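Local coordinates for SusD superfamily protein (PDB 3MCX) that is of unknown function but belongs to the SusD family of outer-membrane proteins, so it probably takes part in nutrient capture at the cell surface, at residues A[39-44]-A[133-138]; A[62-67]-A[75-80]; A[86-91]-A[463-468]; A[150-155]-A[471-476]. All blocks are in the same frame, centred on the assembly; numbering follows the deposited sequence. Where two conformers were deposited one is given.

Contact 1: A[39-44]-A[133-138]; sequences SYYGDN and LFNLTR
Asn135 offers one amide nitrogen to two tyrosine hydroxyls, those of Tyr40 and Tyr41. Asn135 lies on helix 115-140 of the largely helical SusD fold, and the tyrosines lie in the loop between helix 21-36 and helix 44-51. Its CG, anti to the carbonyl carbon (chi1 -72°), directs the amide to them. The tight part is around ND2. Asn135 ND2 donates to Tyr41 OH at 2.9 Å and to Tyr40 OH at 3.1 Å. Both hydroxyl oxygens lie near the amide plane, and the bond to Tyr41 is the straighter (N-H...O 164° against 152°). Each ring stands almost square to the amide. ND2 meets the Tyr40 ring at its edge. Tyr40 OH also bonds Ser132 OG, one turn back on the helix. The backbones keep apart, with the CA atoms of Tyr40 and Asn135 9.3 Å from each other, so side-chain ends make the contact. At OD1 the link is indirect and passes through a water. With an alanine here, both hydroxyls would probably lose a donor, and the bound water would lose one of its acceptors. That water lies 2.7 Å from Tyr41 OH and donates to Asn135 OD1 at 2.8 Å.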
# COMPACT_ATOMS: atom_id res chain seq x y z
N SER A 39 6.88 -3.66 -10.87
CA SER A 39 5.51 -3.56 -11.37
C SER A 39 4.49 -4.08 -10.39
O SER A 39 3.29 -3.91 -10.63
CB SER A 39 5.32 -4.19 -12.76
OG SER A 39 6.33 -3.80 -13.69
N TYR A 40 4.93 -4.69 -9.29
CA TYR A 40 4.03 -4.99 -8.19
C TYR A 40 4.44 -4.13 -6.97
O TYR A 40 4.44 -2.92 -7.07
CB TYR A 40 3.95 -6.49 -7.92
CG TYR A 40 2.71 -6.96 -7.14
CD1 TYR A 40 1.95 -6.09 -6.36
CD2 TYR A 40 2.29 -8.29 -7.20
CE1 TYR A 40 0.85 -6.51 -5.66
CE2 TYR A 40 1.18 -8.73 -6.48
CZ TYR A 40 0.48 -7.82 -5.71
OH TYR A 40 -0.62 -8.25 -4.99
N TYR A 41 4.84 -4.75 -5.85
CA TYR A 41 5.14 -3.95 -4.67
C TYR A 41 6.54 -3.30 -4.72
O TYR A 41 6.82 -2.41 -3.90
CB TYR A 41 5.02 -4.80 -3.42
CG TYR A 41 3.63 -4.99 -2.87
CD1 TYR A 41 2.92 -3.92 -2.38
CD2 TYR A 41 3.06 -6.24 -2.83
CE1 TYR A 41 1.65 -4.10 -1.81
CE2 TYR A 41 1.80 -6.42 -2.27
CZ TYR A 41 1.09 -5.36 -1.77
OH TYR A 41 -0.16 -5.55 -1.20
N GLY A 42 7.40 -3.69 -5.64
CA GLY A 42 8.67 -3.00 -5.82
C GLY A 42 8.52 -1.50 -6.03
O GLY A 42 9.39 -0.72 -5.63
N ASP A 43 7.45 -1.10 -6.72
CA ASP A 43 7.31 0.29 -7.20
C ASP A 43 5.87 0.71 -7.38
O ASP A 43 5.36 1.43 -6.51
CB ASP A 43 8.22 0.54 -8.42
CG ASP A 43 8.32 -0.67 -9.32
OD1 ASP A 43 7.27 -1.25 -9.61
OD2 ASP A 43 9.44 -1.02 -9.74
N ASN A 44 5.19 0.31 -8.45
CA ASN A 44 3.90 0.90 -8.76
C ASN A 44 2.88 0.81 -7.61
O ASN A 44 2.26 1.82 -7.28
CB ASN A 44 3.33 0.32 -10.04
CG ASN A 44 4.19 0.64 -11.22
OD1 ASN A 44 5.26 0.05 -11.40
ND2 ASN A 44 3.72 1.58 -12.09
N LEU A 133 -6.07 -9.45 -5.66
CA LEU A 133 -7.34 -9.00 -6.23
C LEU A 133 -7.70 -7.64 -5.62
O LEU A 133 -8.18 -6.75 -6.34
CB LEU A 133 -8.42 -10.03 -5.98
CG LEU A 133 -9.83 -9.63 -6.48
CD1 LEU A 133 -9.87 -9.26 -7.96
CD2 LEU A 133 -10.87 -10.74 -6.16
N PHE A 134 -7.49 -7.44 -4.32
CA PHE A 134 -7.74 -6.16 -3.66
C PHE A 134 -6.94 -5.04 -4.33
O PHE A 134 -7.47 -3.97 -4.63
CB PHE A 134 -7.38 -6.28 -2.17
CG PHE A 134 -7.53 -5.02 -1.37
CD1 PHE A 134 -8.76 -4.41 -1.21
CD2 PHE A 134 -6.45 -4.46 -0.73
CE1 PHE A 134 -8.89 -3.29 -0.42
CE2 PHE A 134 -6.58 -3.32 0.05
CZ PHE A 134 -7.79 -2.75 0.21
N ASN A 135 -5.65 -5.28 -4.55
CA ASN A 135 -4.78 -4.30 -5.20
C ASN A 135 -5.27 -3.91 -6.57
O ASN A 135 -5.30 -2.72 -6.92
CB ASN A 135 -3.35 -4.83 -5.23
CG ASN A 135 -2.70 -4.83 -3.84
OD1 ASN A 135 -2.94 -3.92 -3.04
ND2 ASN A 135 -1.85 -5.82 -3.57
N LEU A 136 -5.66 -4.89 -7.39
CA LEU A 136 -6.21 -4.57 -8.71
C LEU A 136 -7.51 -3.76 -8.61
O LEU A 136 -7.74 -2.83 -9.37
CB LEU A 136 -6.47 -5.84 -9.51
CG LEU A 136 -5.21 -6.53 -10.04
CD1 LEU A 136 -5.50 -7.99 -10.32
CD2 LEU A 136 -4.71 -5.81 -11.29
N THR A 137 -8.38 -4.16 -7.69
CA THR A 137 -9.69 -3.58 -7.58
C THR A 137 -9.57 -2.11 -7.17
O THR A 137 -10.34 -1.27 -7.65
CB THR A 137 -10.58 -4.38 -6.59
OG1 THR A 137 -10.68 -5.73 -7.04
CG2 THR A 137 -11.97 -3.76 -6.48
N ARG A 138 -8.65 -1.80 -6.28
CA ARG A 138 -8.56 -0.44 -5.78
C ARG A 138 -7.86 0.48 -6.78
O ARG A 138 -8.12 1.68 -6.73
CB ARG A 138 -7.93 -0.43 -4.38
CG ARG A 138 -6.51 -0.73 -4.35
CD ARG A 138 -6.04 -1.21 -2.95
NE ARG A 138 -6.45 -0.45 -1.79
CZ ARG A 138 -5.66 -0.16 -0.71
NH1 ARG A 138 -4.37 -0.47 -0.69
NH2 ARG A 138 -6.18 0.40 0.35
O HOH W 1 -1.62 -3.41 -0.58

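Contact 2: A[62-67]-A[75-80]; sequences KGDGKR and NVLASD
Asp80 has CG anti to its backbone nitrogen (chi1 -167°), which carries the carboxylate across to the backbone of Gly65. Asp64 has CG anti to its carbonyl carbon instead (chi1 -68°), and its carboxylate lies beside Leu77, with water linking it to Asn75. The one direct hydrogen bond runs from Gly65 N to Asp80 OD2 at 2.9 Å. The N-H comes from above the carboxylate plane. The other oxygen, Asp80 OD1, accepts from Asn83 N, so Asp80 is the N-cap of helix 81-106. The loops before and after helix 69-72 come together here, with the Gly65 and Asp80 CA atoms 5.0 Å apart. Each carries a turn. A type II turn from Gly63 to Lys66 has Gly65 at its third position, where positive phi suits glycine. A type I turn from Leu77 to Asp80 leads into the helix. A lysine in place of Asp80 would probably leave both Gly65 N and the helix start without their acceptor. Waters fill in the rest. Three of them donate to Asp64 OD1. One also donates to Asn75 O and another to Asn75 OD1, while Asn75 ND2 turns to Glu73 and Ser445. The third donates to Asp80 OD2 at 2.7 Å and accepts from Leu77 N. It thus bridges two carboxylates whose nearest oxygens, Asp64 OD1 and Asp80 OD2, are 4.8 Å apart. Asp64 OD2 rests against the methyl Leu77 CD1 at 3.5 Å.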
# COMPACT_ATOMS: atom_id res chain seq x y z
N LYS A 62 7.51 13.67 -16.52
CA LYS A 62 8.23 12.81 -17.46
C LYS A 62 7.40 12.35 -18.66
O LYS A 62 7.94 11.73 -19.58
CB LYS A 62 8.77 11.58 -16.75
CG LYS A 62 9.86 11.88 -15.71
CD LYS A 62 10.28 10.66 -14.99
CE LYS A 62 11.48 10.91 -14.07
NZ LYS A 62 12.82 10.91 -14.77
N GLY A 63 6.11 12.65 -18.66
CA GLY A 63 5.23 12.23 -19.74
C GLY A 63 4.79 10.78 -19.66
O GLY A 63 5.13 10.04 -18.74
N ASP A 64 4.02 10.38 -20.66
CA ASP A 64 3.43 9.05 -20.72
C ASP A 64 4.51 7.96 -20.71
O ASP A 64 5.57 8.12 -21.33
CB ASP A 64 2.57 8.89 -21.97
CG ASP A 64 1.31 9.76 -21.95
OD1 ASP A 64 0.75 9.97 -20.86
OD2 ASP A 64 0.88 10.14 -23.06
N GLY A 65 4.24 6.88 -19.97
CA GLY A 65 5.10 5.70 -20.03
C GLY A 65 6.33 5.80 -19.15
O GLY A 65 7.18 4.92 -19.22
N LYS A 66 6.40 6.86 -18.34
CA LYS A 66 7.54 7.12 -17.46
C LYS A 66 7.05 7.25 -16.02
O LYS A 66 5.84 7.29 -15.76
CB LYS A 66 8.33 8.34 -17.96
CG LYS A 66 8.97 8.14 -19.35
CD LYS A 66 10.21 7.24 -19.33
CE LYS A 66 10.78 6.96 -20.72
NZ LYS A 66 10.03 5.83 -21.35
N ARG A 67 7.97 7.28 -15.08
CA ARG A 67 7.60 7.03 -13.69
C ARG A 67 6.94 8.22 -13.00
O ARG A 67 7.32 9.39 -13.20
CB ARG A 67 8.79 6.54 -12.87
CG ARG A 67 9.85 7.56 -12.53
CD ARG A 67 11.04 6.92 -11.73
NE ARG A 67 11.83 6.12 -12.65
CZ ARG A 67 12.85 6.53 -13.38
NH1 ARG A 67 13.40 7.74 -13.19
NH2 ARG A 67 13.37 5.73 -14.29
N ASN A 75 -3.44 11.74 -15.65
CA ASN A 75 -3.56 11.74 -17.10
C ASN A 75 -3.08 10.43 -17.78
O ASN A 75 -3.06 10.35 -19.00
CB ASN A 75 -2.88 12.97 -17.71
CG ASN A 75 -1.41 13.03 -17.43
OD1 ASN A 75 -0.80 12.02 -17.11
ND2 ASN A 75 -0.84 14.23 -17.52
N VAL A 76 -2.76 9.45 -16.97
CA VAL A 76 -2.27 8.16 -17.48
C VAL A 76 -3.28 7.52 -18.45
O VAL A 76 -4.49 7.53 -18.21
CB VAL A 76 -1.90 7.22 -16.31
CG1 VAL A 76 -3.14 6.85 -15.44
CG2 VAL A 76 -1.19 5.98 -16.82
N LEU A 77 -2.78 6.98 -19.56
CA LEU A 77 -3.56 6.39 -20.63
C LEU A 77 -3.57 4.87 -20.57
O LEU A 77 -2.68 4.23 -20.00
CB LEU A 77 -2.99 6.80 -21.97
CG LEU A 77 -2.87 8.30 -22.24
CD1 LEU A 77 -2.23 8.54 -23.62
CD2 LEU A 77 -4.22 9.01 -22.13
N ALA A 78 -4.57 4.27 -21.20
CA ALA A 78 -4.69 2.82 -21.29
C ALA A 78 -3.52 2.14 -21.99
O ALA A 78 -3.30 0.96 -21.76
CB ALA A 78 -5.96 2.45 -22.04
N SER A 79 -2.78 2.91 -22.79
CA SER A 79 -1.63 2.41 -23.53
C SER A 79 -0.33 2.42 -22.70
O SER A 79 0.70 1.98 -23.23
CB SER A 79 -1.43 3.28 -24.75
OG SER A 79 -1.23 4.62 -24.35
N ASP A 80 -0.35 2.90 -21.47
CA ASP A 80 0.91 3.12 -20.73
C ASP A 80 1.48 1.79 -20.25
O ASP A 80 0.89 1.11 -19.40
CB ASP A 80 0.63 4.08 -19.58
CG ASP A 80 1.88 4.63 -18.93
OD1 ASP A 80 2.80 3.80 -18.65
OD2 ASP A 80 1.93 5.86 -18.64
O HOH W 2 -1.46 11.61 -20.87
O HOH W 3 1.49 11.54 -18.62
O HOH W 4 0.10 7.36 -20.03

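Contact 3: A[86-91]-A[463-468]; sequences LPWNTV and QSEIDA. With GOL (glycerol), chain K.
Trp88 and Glu465 meet through a single direct hydrogen bond between helix 81-106 and the short helix 463-468 near the C terminus. Trp88 NE1 donates to Glu465 OE2 at 3.1 Å. The bond is bent, with an N-H...O angle of 138°. The carboxylate oxygen lies tilted from the indole plane, and the N-H comes from above the carboxylate plane. Trp88 reaches across because its CG is anti to the backbone nitrogen (chi1 177°). The Glu465 chain bends at chi2 (-72°), which brings its carboxylate back beside the indole nitrogen.

Water-mediated bonding widens the join. One water donates to Asn89 OD1 at 2.8 Å and to Glu465 OE2 at 3.0 Å. The same water accepts from Ser464 OG.

A glycerol, probably from the crystallisation liquor, lies at the same spot. Its O2 is modelled 2.8 Å from Trp88 NE1 as a second acceptor. That position is doubtful, because the glycerol hydroxyls are also modelled too close to Glu465 OE2 to be trusted in detail.

Apolar contact is slight between the segments. Glu465 CG stands 3.9 Å from Trp88 CE2. It lies off the indole plane, beyond the rim at NE1 and CE2. Trp88 also packs against Phe140 edge-to-face and against Leu136 of helix 115-140.

Glu465 OE2 collects donors from the indole and the water. This is consistent with a carboxylate that carries its negative charge.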
# COMPACT_ATOMS: atom_id res chain seq x y z
N LEU A 86 1.92 -3.20 -17.28
CA LEU A 86 2.73 -4.03 -16.40
C LEU A 86 2.08 -4.24 -15.02
O LEU A 86 2.05 -5.38 -14.55
CB LEU A 86 4.15 -3.42 -16.30
CG LEU A 86 5.05 -3.72 -17.49
CD1 LEU A 86 6.35 -2.94 -17.33
CD2 LEU A 86 5.34 -5.24 -17.63
N PRO A 87 1.56 -3.19 -14.37
CA PRO A 87 0.93 -3.45 -13.07
C PRO A 87 -0.27 -4.37 -13.11
O PRO A 87 -0.46 -5.14 -12.19
CB PRO A 87 0.61 -2.04 -12.54
CG PRO A 87 1.62 -1.14 -13.26
CD PRO A 87 1.73 -1.74 -14.62
N TRP A 88 -1.05 -4.29 -14.17
CA TRP A 88 -2.18 -5.21 -14.37
C TRP A 88 -1.67 -6.64 -14.58
O TRP A 88 -2.08 -7.58 -13.88
CB TRP A 88 -2.97 -4.76 -15.59
CG TRP A 88 -4.12 -5.63 -15.98
CD1 TRP A 88 -4.06 -6.69 -16.79
CD2 TRP A 88 -5.51 -5.41 -15.70
NE1 TRP A 88 -5.34 -7.21 -17.01
CE2 TRP A 88 -6.23 -6.42 -16.35
CE3 TRP A 88 -6.20 -4.48 -14.92
CZ2 TRP A 88 -7.64 -6.52 -16.27
CZ3 TRP A 88 -7.59 -4.57 -14.84
CH2 TRP A 88 -8.29 -5.56 -15.52
N ASN A 89 -0.78 -6.82 -15.55
CA ASN A 89 -0.37 -8.15 -15.96
C ASN A 89 0.42 -8.82 -14.83
O ASN A 89 0.35 -10.03 -14.65
CB ASN A 89 0.49 -8.12 -17.23
CG ASN A 89 -0.32 -7.93 -18.50
OD1 ASN A 89 -1.54 -8.12 -18.51
ND2 ASN A 89 0.36 -7.63 -19.58
N THR A 90 1.22 -8.04 -14.11
CA THR A 90 2.08 -8.63 -13.07
C THR A 90 1.23 -9.16 -11.93
O THR A 90 1.52 -10.24 -11.39
CB THR A 90 3.14 -7.62 -12.60
OG1 THR A 90 3.87 -7.14 -13.75
CG2 THR A 90 4.10 -8.23 -11.56
N VAL A 91 0.21 -8.40 -11.49
CA VAL A 91 -0.64 -8.88 -10.40
C VAL A 91 -1.45 -10.08 -10.85
O VAL A 91 -1.59 -11.05 -10.09
CB VAL A 91 -1.47 -7.76 -9.76
CG1 VAL A 91 -2.33 -8.35 -8.65
CG2 VAL A 91 -0.54 -6.69 -9.18
N GLN A 463 -5.13 -1.18 -22.60
CA GLN A 463 -5.64 -1.26 -23.93
C GLN A 463 -5.49 -2.67 -24.52
O GLN A 463 -6.30 -3.09 -25.32
CB GLN A 463 -4.97 -0.25 -24.90
CG GLN A 463 -5.64 -0.10 -26.21
CD GLN A 463 -7.04 0.46 -26.10
OE1 GLN A 463 -7.28 1.31 -25.24
NE2 GLN A 463 -7.94 0.02 -26.98
N SER A 464 -4.45 -3.38 -24.07
CA SER A 464 -4.24 -4.77 -24.49
C SER A 464 -5.49 -5.60 -24.18
O SER A 464 -5.91 -6.41 -25.01
CB SER A 464 -3.03 -5.34 -23.75
OG SER A 464 -3.07 -5.12 -22.38
N GLU A 465 -6.06 -5.40 -23.00
CA GLU A 465 -7.32 -6.11 -22.66
C GLU A 465 -8.50 -5.69 -23.48
O GLU A 465 -9.31 -6.51 -23.91
CB GLU A 465 -7.64 -5.93 -21.16
CG GLU A 465 -6.64 -6.54 -20.25
CD GLU A 465 -6.68 -8.07 -20.20
OE1 GLU A 465 -7.66 -8.75 -20.59
OE2 GLU A 465 -5.63 -8.59 -19.82
N ILE A 466 -8.65 -4.38 -23.67
CA ILE A 466 -9.75 -3.86 -24.47
C ILE A 466 -9.71 -4.37 -25.90
O ILE A 466 -10.72 -4.80 -26.46
CB ILE A 466 -9.73 -2.30 -24.47
CG1 ILE A 466 -9.79 -1.73 -23.04
CG2 ILE A 466 -10.85 -1.75 -25.35
CD1 ILE A 466 -11.02 -2.17 -22.21
N ASP A 467 -8.52 -4.36 -26.49
CA ASP A 467 -8.33 -4.81 -27.87
C ASP A 467 -8.65 -6.30 -28.02
O ASP A 467 -9.30 -6.70 -29.02
CB ASP A 467 -6.91 -4.47 -28.36
CG ASP A 467 -6.70 -2.97 -28.71
OD1 ASP A 467 -7.70 -2.28 -28.92
OD2 ASP A 467 -5.53 -2.54 -28.80
N ALA A 468 -8.26 -7.09 -27.00
CA ALA A 468 -8.30 -8.58 -27.07
C ALA A 468 -9.65 -9.19 -26.68
O ALA A 468 -10.00 -10.26 -27.17
CB ALA A 468 -7.24 -9.14 -26.16
C1 GOL K . -6.51 -11.43 -18.97
O1 GOL K . -5.52 -10.92 -19.87
C2 GOL K . -6.09 -10.96 -17.59
O2 GOL K . -5.24 -9.88 -17.86
C3 GOL K . -7.21 -10.57 -16.62
O3 GOL K . -8.29 -11.47 -16.72
O HOH W 5 -3.07 -7.20 -20.68

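Contact 4: A[150-155]-A[471-476]; sequences ASLGVP and NIQQNP
Ile472 and Gln473 are the residues of 471-476 that touch the loop 150-155, and they do so at Pro155 and Leu152. At the start of the segment, Asn471 turns its ND2 to Lys166 O instead. Ile472 comes next. Its CD1 meets Pro155 CG at 3.8 Å, and the two side chains cross at about a right angle. A bent second torsion (chi2 -75°) turns CD1 to the proline ring. Ile472 also touches Ile466 of helix 463-468, so this isoleucine bridges that helix and the proline.

Gln473 follows, with its chain extended beyond CG. One face of its amide is covered by a leucine methyl, and Leu152 CD1 stands 3.7 Å from Gln473 CD, almost straight above it. The aliphatic root packs on the same methyl, with Gln473 CB 3.9 Å from Leu152 CD1.

Here the C-terminal tail of the SusD-family protein, after helix 463-468, lies against the loop between helix 115-140 and helix 172-186. Arg169 ties the two segments together from outside. Its guanidinium bonds Gly153 O, Gln473 O and Asn475 OD1.

Gln474 points away from the loop. Its OE1 accepts from Asn475 N at 2.8 Å, in the carbonyl plane and on a lone pair, and also from Ile461 N. Asn475 comes back near Leu152, with the CA atoms of the two residues 8.0 Å apart. Its buried ND2 is satisfied by Leu459 O and Phe140 O.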
# COMPACT_ATOMS: atom_id res chain seq x y z
N ALA A 150 -20.99 -0.99 -6.40
CA ALA A 150 -21.84 -1.30 -7.54
C ALA A 150 -21.14 -1.25 -8.89
O ALA A 150 -21.48 -2.02 -9.79
CB ALA A 150 -23.07 -0.38 -7.57
N SER A 151 -20.16 -0.36 -9.01
CA SER A 151 -19.49 -0.13 -10.30
C SER A 151 -18.51 -1.27 -10.62
O SER A 151 -18.27 -2.15 -9.79
CB SER A 151 -18.78 1.22 -10.24
OG SER A 151 -17.65 1.19 -9.45
N LEU A 152 -17.93 -1.24 -11.83
CA LEU A 152 -17.06 -2.35 -12.26
C LEU A 152 -15.71 -2.39 -11.57
O LEU A 152 -15.04 -1.37 -11.42
CB LEU A 152 -16.86 -2.32 -13.78
CG LEU A 152 -18.11 -2.57 -14.64
CD1 LEU A 152 -17.75 -2.46 -16.13
CD2 LEU A 152 -18.75 -3.92 -14.32
N GLY A 153 -15.33 -3.61 -11.17
CA GLY A 153 -14.06 -3.89 -10.60
C GLY A 153 -13.16 -4.50 -11.67
O GLY A 153 -12.94 -3.87 -12.72
N VAL A 154 -12.64 -5.69 -11.43
CA VAL A 154 -11.78 -6.38 -12.37
C VAL A 154 -12.23 -7.83 -12.52
O VAL A 154 -13.10 -8.30 -11.77
CB VAL A 154 -10.32 -6.32 -11.95
CG1 VAL A 154 -9.83 -4.88 -11.82
CG2 VAL A 154 -10.11 -7.07 -10.61
N PRO A 155 -11.66 -8.57 -13.48
CA PRO A 155 -12.00 -9.98 -13.58
C PRO A 155 -11.51 -10.81 -12.39
O PRO A 155 -10.43 -10.61 -11.84
CB PRO A 155 -11.31 -10.42 -14.88
CG PRO A 155 -11.28 -9.17 -15.69
CD PRO A 155 -10.97 -8.11 -14.69
N ASN A 471 -15.59 -8.37 -24.10
CA ASN A 471 -16.39 -8.45 -22.87
C ASN A 471 -15.86 -7.56 -21.76
O ASN A 471 -16.48 -7.45 -20.71
CB ASN A 471 -16.48 -9.90 -22.33
CG ASN A 471 -17.11 -10.83 -23.32
OD1 ASN A 471 -18.08 -10.45 -23.99
ND2 ASN A 471 -16.56 -12.04 -23.46
N ILE A 472 -14.67 -6.98 -21.95
CA ILE A 472 -14.07 -6.10 -20.95
C ILE A 472 -14.39 -4.65 -21.31
O ILE A 472 -14.00 -4.17 -22.37
CB ILE A 472 -12.54 -6.26 -20.88
CG1 ILE A 472 -12.16 -7.72 -20.57
CG2 ILE A 472 -11.92 -5.30 -19.87
CD1 ILE A 472 -12.38 -8.11 -19.16
N GLN A 473 -15.15 -3.99 -20.46
CA GLN A 473 -15.50 -2.60 -20.66
C GLN A 473 -14.40 -1.70 -20.10
O GLN A 473 -13.82 -1.98 -19.08
CB GLN A 473 -16.76 -2.28 -19.87
CG GLN A 473 -17.99 -2.95 -20.30
CD GLN A 473 -19.22 -2.38 -19.55
OE1 GLN A 473 -19.32 -1.15 -19.33
NE2 GLN A 473 -20.12 -3.26 -19.14
N GLN A 474 -14.14 -0.60 -20.78
CA GLN A 474 -13.20 0.39 -20.27
C GLN A 474 -13.91 1.28 -19.22
O GLN A 474 -15.15 1.48 -19.26
CB GLN A 474 -12.72 1.27 -21.44
CG GLN A 474 -11.63 2.31 -21.15
CD GLN A 474 -10.45 1.73 -20.39
OE1 GLN A 474 -10.48 1.57 -19.17
NE2 GLN A 474 -9.38 1.40 -21.14
N ASN A 475 -13.12 1.77 -18.29
CA ASN A 475 -13.58 2.79 -17.35
C ASN A 475 -13.93 4.08 -18.09
O ASN A 475 -13.15 4.54 -18.92
CB ASN A 475 -12.56 3.05 -16.26
CG ASN A 475 -12.48 1.91 -15.29
OD1 ASN A 475 -13.53 1.36 -14.92
ND2 ASN A 475 -11.28 1.51 -14.88
N PRO A 476 -15.05 4.71 -17.75
CA PRO A 476 -15.38 5.96 -18.41
C PRO A 476 -14.44 7.12 -18.08
O PRO A 476 -13.75 7.11 -17.06
CB PRO A 476 -16.81 6.26 -17.94
CG PRO A 476 -17.03 5.48 -16.79
CD PRO A 476 -16.09 4.28 -16.81

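In the fold
From the N terminus, segment 39-44 opens contact 1. Contact 2 is nested inside that loop and closes a short excursion around helix 69-72. Segment 86-91 then opens contact 3 before 133-138 closes contact 1, so these two cross. Segment 150-155 opens contact 4. Contact 3 closes at 463-468 and contact 4 at 471-476, so they cross as well. Both bring the C-terminal end back to the first third of the chain. Contacts 1 and 3 touch where Leu136 packs on Val91. Val154 of contact 4 packs on Leu133 of contact 1 and on Trp88 of contact 3. Ala78 and Gln463 join contacts 2 and 3 through a probable backbone hydrogen bond.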